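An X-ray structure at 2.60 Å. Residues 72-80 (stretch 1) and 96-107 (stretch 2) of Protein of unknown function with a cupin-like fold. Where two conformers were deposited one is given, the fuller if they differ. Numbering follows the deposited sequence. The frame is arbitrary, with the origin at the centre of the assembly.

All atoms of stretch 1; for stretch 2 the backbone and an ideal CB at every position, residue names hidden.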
# COMPACT_ATOMS: atom_id res chain seq x y z
N GLY A 72 -15.03 2.44 5.05
CA GLY A 72 -15.34 2.78 3.68
C GLY A 72 -15.85 1.60 2.89
O GLY A 72 -16.51 0.71 3.43
N CYS A 73 -15.55 1.61 1.60
CA CYS A 73 -15.95 0.55 0.71
C CYS A 73 -15.07 0.49 -0.54
O CYS A 73 -14.66 1.52 -1.10
CB CYS A 73 -17.41 0.75 0.29
SG CYS A 73 -17.92 -0.43 -1.01
N TRP A 74 -14.77 -0.74 -0.97
CA TRP A 74 -14.04 -0.95 -2.20
C TRP A 74 -14.32 -2.34 -2.74
O TRP A 74 -14.76 -3.23 -2.00
CB TRP A 74 -12.55 -0.75 -2.02
CG TRP A 74 -11.83 -1.79 -1.21
CD1 TRP A 74 -11.55 -1.75 0.12
CD2 TRP A 74 -11.26 -3.01 -1.70
NE1 TRP A 74 -10.86 -2.86 0.49
CE2 TRP A 74 -10.67 -3.66 -0.61
CE3 TRP A 74 -11.19 -3.62 -2.96
CZ2 TRP A 74 -10.00 -4.87 -0.72
CZ3 TRP A 74 -10.53 -4.84 -3.08
CH2 TRP A 74 -9.95 -5.45 -1.97
N TYR A 75 -14.09 -2.53 -4.03
CA TYR A 75 -14.33 -3.81 -4.67
C TYR A 75 -13.45 -4.00 -5.89
O TYR A 75 -12.93 -3.04 -6.47
CB TYR A 75 -15.79 -3.91 -5.11
CG TYR A 75 -16.15 -2.94 -6.21
CD1 TYR A 75 -16.49 -1.62 -5.92
CD2 TYR A 75 -16.13 -3.34 -7.55
CE1 TYR A 75 -16.80 -0.73 -6.92
CE2 TYR A 75 -16.42 -2.44 -8.56
CZ TYR A 75 -16.76 -1.14 -8.23
OH TYR A 75 -17.08 -0.22 -9.21
N TYR A 76 -13.28 -5.25 -6.27
CA TYR A 76 -12.49 -5.59 -7.43
C TYR A 76 -13.48 -5.67 -8.59
O TYR A 76 -14.54 -6.28 -8.46
CB TYR A 76 -11.71 -6.90 -7.27
CG TYR A 76 -10.47 -6.86 -6.37
CD1 TYR A 76 -9.52 -5.84 -6.48
CD2 TYR A 76 -10.17 -7.92 -5.51
CE1 TYR A 76 -8.37 -5.83 -5.70
CE2 TYR A 76 -9.01 -7.93 -4.74
CZ TYR A 76 -8.12 -6.88 -4.84
OH TYR A 76 -6.99 -6.87 -4.04
N THR A 77 -13.14 -5.03 -9.70
CA THR A 77 -13.97 -5.01 -10.90
C THR A 77 -14.63 -6.34 -11.24
O THR A 77 -15.79 -6.40 -11.63
CB THR A 77 -13.10 -4.65 -12.12
OG1 THR A 77 -12.42 -3.42 -11.88
CG2 THR A 77 -13.94 -4.55 -13.38
N GLU A 78 -13.87 -7.41 -11.11
CA GLU A 78 -14.27 -8.76 -11.45
C GLU A 78 -15.29 -9.35 -10.47
O GLU A 78 -16.09 -10.19 -10.84
CB GLU A 78 -13.01 -9.65 -11.50
CG GLU A 78 -11.81 -9.17 -12.41
CD GLU A 78 -10.88 -8.03 -11.83
OE1 GLU A 78 -11.02 -7.59 -10.66
OE2 GLU A 78 -9.98 -7.57 -12.59
N TYR A 79 -15.27 -8.90 -9.21
CA TYR A 79 -16.14 -9.44 -8.16
C TYR A 79 -17.02 -8.36 -7.51
O TYR A 79 -16.98 -8.16 -6.30
CB TYR A 79 -15.27 -10.08 -7.09
CG TYR A 79 -14.40 -11.20 -7.59
CD1 TYR A 79 -14.84 -12.53 -7.54
CD2 TYR A 79 -13.13 -10.96 -8.08
CE1 TYR A 79 -14.03 -13.57 -7.98
CE2 TYR A 79 -12.32 -12.00 -8.52
CZ TYR A 79 -12.78 -13.31 -8.46
OH TYR A 79 -11.98 -14.36 -8.88
N PRO A 80 -17.88 -7.71 -8.30
CA PRO A 80 -18.72 -6.56 -7.81
C PRO A 80 -19.71 -6.85 -6.70
O PRO A 80 -20.14 -5.91 -6.00
CB PRO A 80 -19.46 -6.10 -9.07
CG PRO A 80 -19.42 -7.27 -9.99
CD PRO A 80 -18.15 -8.02 -9.71
N UNK A 96 -2.39 -13.71 -8.74
CA UNK A 96 -3.68 -13.12 -9.02
C UNK A 96 -3.52 -11.72 -9.64
O UNK A 96 -2.49 -11.07 -9.51
CB UNK A 96 -4.51 -13.05 -7.74
N UNK A 97 -4.56 -11.31 -10.36
CA UNK A 97 -4.60 -10.02 -11.00
C UNK A 97 -6.02 -9.48 -10.87
O UNK A 97 -6.96 -10.11 -11.32
CB UNK A 97 -4.16 -10.11 -12.46
N UNK A 98 -6.18 -8.35 -10.19
CA UNK A 98 -7.50 -7.73 -10.03
C UNK A 98 -7.35 -6.23 -10.13
O UNK A 98 -6.24 -5.72 -10.16
CB UNK A 98 -8.14 -8.12 -8.70
N UNK A 99 -8.48 -5.54 -10.17
CA UNK A 99 -8.54 -4.08 -10.29
C UNK A 99 -9.35 -3.42 -9.17
O UNK A 99 -10.56 -3.59 -9.08
CB UNK A 99 -9.14 -3.70 -11.64
N UNK A 100 -8.65 -2.62 -8.36
CA UNK A 100 -9.20 -1.93 -7.21
C UNK A 100 -10.11 -0.78 -7.65
O UNK A 100 -9.78 -0.03 -8.57
CB UNK A 100 -8.07 -1.41 -6.32
N UNK A 101 -11.27 -0.67 -7.01
CA UNK A 101 -12.20 0.41 -7.26
C UNK A 101 -12.79 0.90 -5.95
O UNK A 101 -13.07 0.09 -5.06
CB UNK A 101 -13.31 -0.04 -8.22
N UNK A 102 -12.95 2.22 -5.82
CA UNK A 102 -13.73 2.79 -4.73
C UNK A 102 -14.94 3.35 -5.44
O UNK A 102 -14.79 4.18 -6.34
CB UNK A 102 -12.97 3.84 -3.92
N UNK A 103 -16.14 2.90 -5.06
CA UNK A 103 -17.35 3.45 -5.69
C UNK A 103 -17.44 4.97 -5.59
O UNK A 103 -17.06 5.53 -4.57
CB UNK A 103 -18.59 2.83 -5.05
N UNK A 104 -17.97 5.61 -6.63
CA UNK A 104 -18.19 7.06 -6.59
C UNK A 104 -19.12 7.46 -5.45
O UNK A 104 -19.03 8.58 -4.94
CB UNK A 104 -18.77 7.54 -7.92
N UNK A 105 -19.99 6.54 -5.03
CA UNK A 105 -20.99 6.85 -4.03
C UNK A 105 -20.50 6.77 -2.60
O UNK A 105 -21.30 6.95 -1.70
CB UNK A 105 -22.18 5.91 -4.20
N UNK A 106 -19.23 6.48 -2.37
CA UNK A 106 -18.72 6.48 -1.00
C UNK A 106 -18.84 7.91 -0.47
O UNK A 106 -18.50 8.85 -1.19
CB UNK A 106 -17.28 5.98 -0.94
N UNK A 107 -19.32 8.08 0.77
CA UNK A 107 -19.42 9.43 1.31
C UNK A 107 -18.05 9.93 1.77
O UNK A 107 -17.82 11.14 1.81
CB UNK A 107 -20.42 9.47 2.47

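At 96 the ideal CB has nothing of stretch 1 within 5.5 Å, and many residues would do; it is S96. At 97 the CB points away from stretch 1 and the backbone is extended, which suits a beta-branched residue among others. It is I97.

Position 98 points toward stretch 1. Its ideal CB lies 3.5 Å from Y76 CD1, over the tyrosine ring, and 3.5 Å from E78 OE1. A flat side chain could continue along the ring, and a polar one would tolerate the carboxylate. The residue is H98. Its CB sits over the Y76 face, 3.5 Å from the ring centroid, and its ring forms an offset stack with that of Y76, the planes 25° apart.

At 99 the carbonyl O accepts a hydrogen bond from T77 N at 3.0 Å, and N gives a weak one to E78 OE1 at 3.3 Å. The ideal CB is 3.3 Å from T77 OG1, so a polar side chain would suit. The residue is Q99. T77 OG1 donates to Q99 OE1 at 2.8 Å.

Position 100 pairs with Y76, and its CB lies on the same sheet face as Y76. The nearest groups, Y76 CE1 and W74 CE3, are 4.5 and 5.1 Å from that CB, leaving room for a large apolar or aromatic residue. It is F100. The ring reaches W74, with CE2 3.3 Å from W74 CD2, in an offset stack.

Position 101 pairs with Y75. Y75 N donates to the carbonyl O of 101 at 3.0 Å; the return bond, from N of 101 to Y75 O at 2.9 Å, is weak. The CB shares a face with Y75, near its ring and 5.1 Å from T77 OG1. A short polar side chain could serve both. The residue is N101. Its CB packs over the Y75 ring, while ND2 donates to T77 OG1 at 2.8 Å.

Position 102 points away overall; a small or branched residue fits. T102 places CG2 3.7 Å from C73 O.

At 103, phi of -54° permits proline, and C73 SG and Y75 offer apolar surface. P103 sets CG 3.8 Å from both C73 SG and Y75 CE1. It begins a type I turn ending at 106.

At 104, 105 and 107 the ideal CB has nothing of stretch 1 within 5.5 Å, so many residues would do; they are R104, D105 and E107.

Position 106 points toward C73 O, 5.2 Å from its ideal CB, so a short donor fits. N106 ND2 donates to C73 O at 2.9 Å.

Stretch 2, residues 96-107: SIHQFNTPRDNE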
# COMPACT_ATOMS: atom_id res chain seq x y z
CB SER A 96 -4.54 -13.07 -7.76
OG SER A 96 -4.01 -12.21 -6.76
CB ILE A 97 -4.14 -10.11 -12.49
CG1 ILE A 97 -4.23 -8.73 -13.17
CG2 ILE A 97 -4.94 -11.16 -13.24
CD1 ILE A 97 -3.60 -8.71 -14.57
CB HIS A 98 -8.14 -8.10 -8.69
CG HIS A 98 -8.30 -9.57 -8.48
ND1 HIS A 98 -7.56 -10.27 -7.54
CD2 HIS A 98 -9.06 -10.48 -9.12
CE1 HIS A 98 -7.89 -11.55 -7.60
NE2 HIS A 98 -8.79 -11.70 -8.56
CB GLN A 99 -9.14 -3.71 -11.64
CG GLN A 99 -9.33 -2.23 -11.82
CD GLN A 99 -9.74 -1.85 -13.20
OE1 GLN A 99 -10.67 -2.43 -13.78
NE2 GLN A 99 -9.06 -0.85 -13.75
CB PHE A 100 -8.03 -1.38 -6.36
CG PHE A 100 -8.43 -0.76 -5.05
CD1 PHE A 100 -8.70 0.60 -4.97
CD2 PHE A 100 -8.46 -1.51 -3.89
CE1 PHE A 100 -9.05 1.19 -3.76
CE2 PHE A 100 -8.81 -0.95 -2.68
CZ PHE A 100 -9.10 0.40 -2.61
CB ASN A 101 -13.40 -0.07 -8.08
CG ASN A 101 -13.05 -0.54 -9.48
OD1 ASN A 101 -12.98 0.26 -10.41
ND2 ASN A 101 -12.93 -1.85 -9.64
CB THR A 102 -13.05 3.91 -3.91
OG1 THR A 102 -12.48 4.89 -4.78
CG2 THR A 102 -11.99 3.33 -2.99
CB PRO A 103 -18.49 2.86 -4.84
CG PRO A 103 -17.92 1.64 -4.21
CD PRO A 103 -16.45 1.87 -4.05
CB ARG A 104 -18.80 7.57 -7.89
CG ARG A 104 -18.75 9.09 -7.98
CD ARG A 104 -19.14 9.65 -9.33
NE ARG A 104 -20.55 9.46 -9.69
CZ ARG A 104 -21.09 9.89 -10.83
NH1 ARG A 104 -20.36 10.53 -11.74
NH2 ARG A 104 -22.38 9.67 -11.05
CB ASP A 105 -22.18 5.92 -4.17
CG ASP A 105 -22.41 5.47 -5.59
OD1 ASP A 105 -23.02 6.24 -6.38
OD2 ASP A 105 -21.99 4.33 -5.90
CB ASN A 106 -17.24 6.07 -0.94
CG ASN A 106 -17.01 4.61 -1.28
OD1 ASN A 106 -17.94 3.88 -1.60
ND2 ASN A 106 -15.76 4.18 -1.22
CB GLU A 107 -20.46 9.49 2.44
CG GLU A 107 -21.02 10.91 2.73
CD GLU A 107 -21.90 11.47 1.63
OE1 GLU A 107 -22.03 10.84 0.55
OE2 GLU A 107 -22.48 12.55 1.85
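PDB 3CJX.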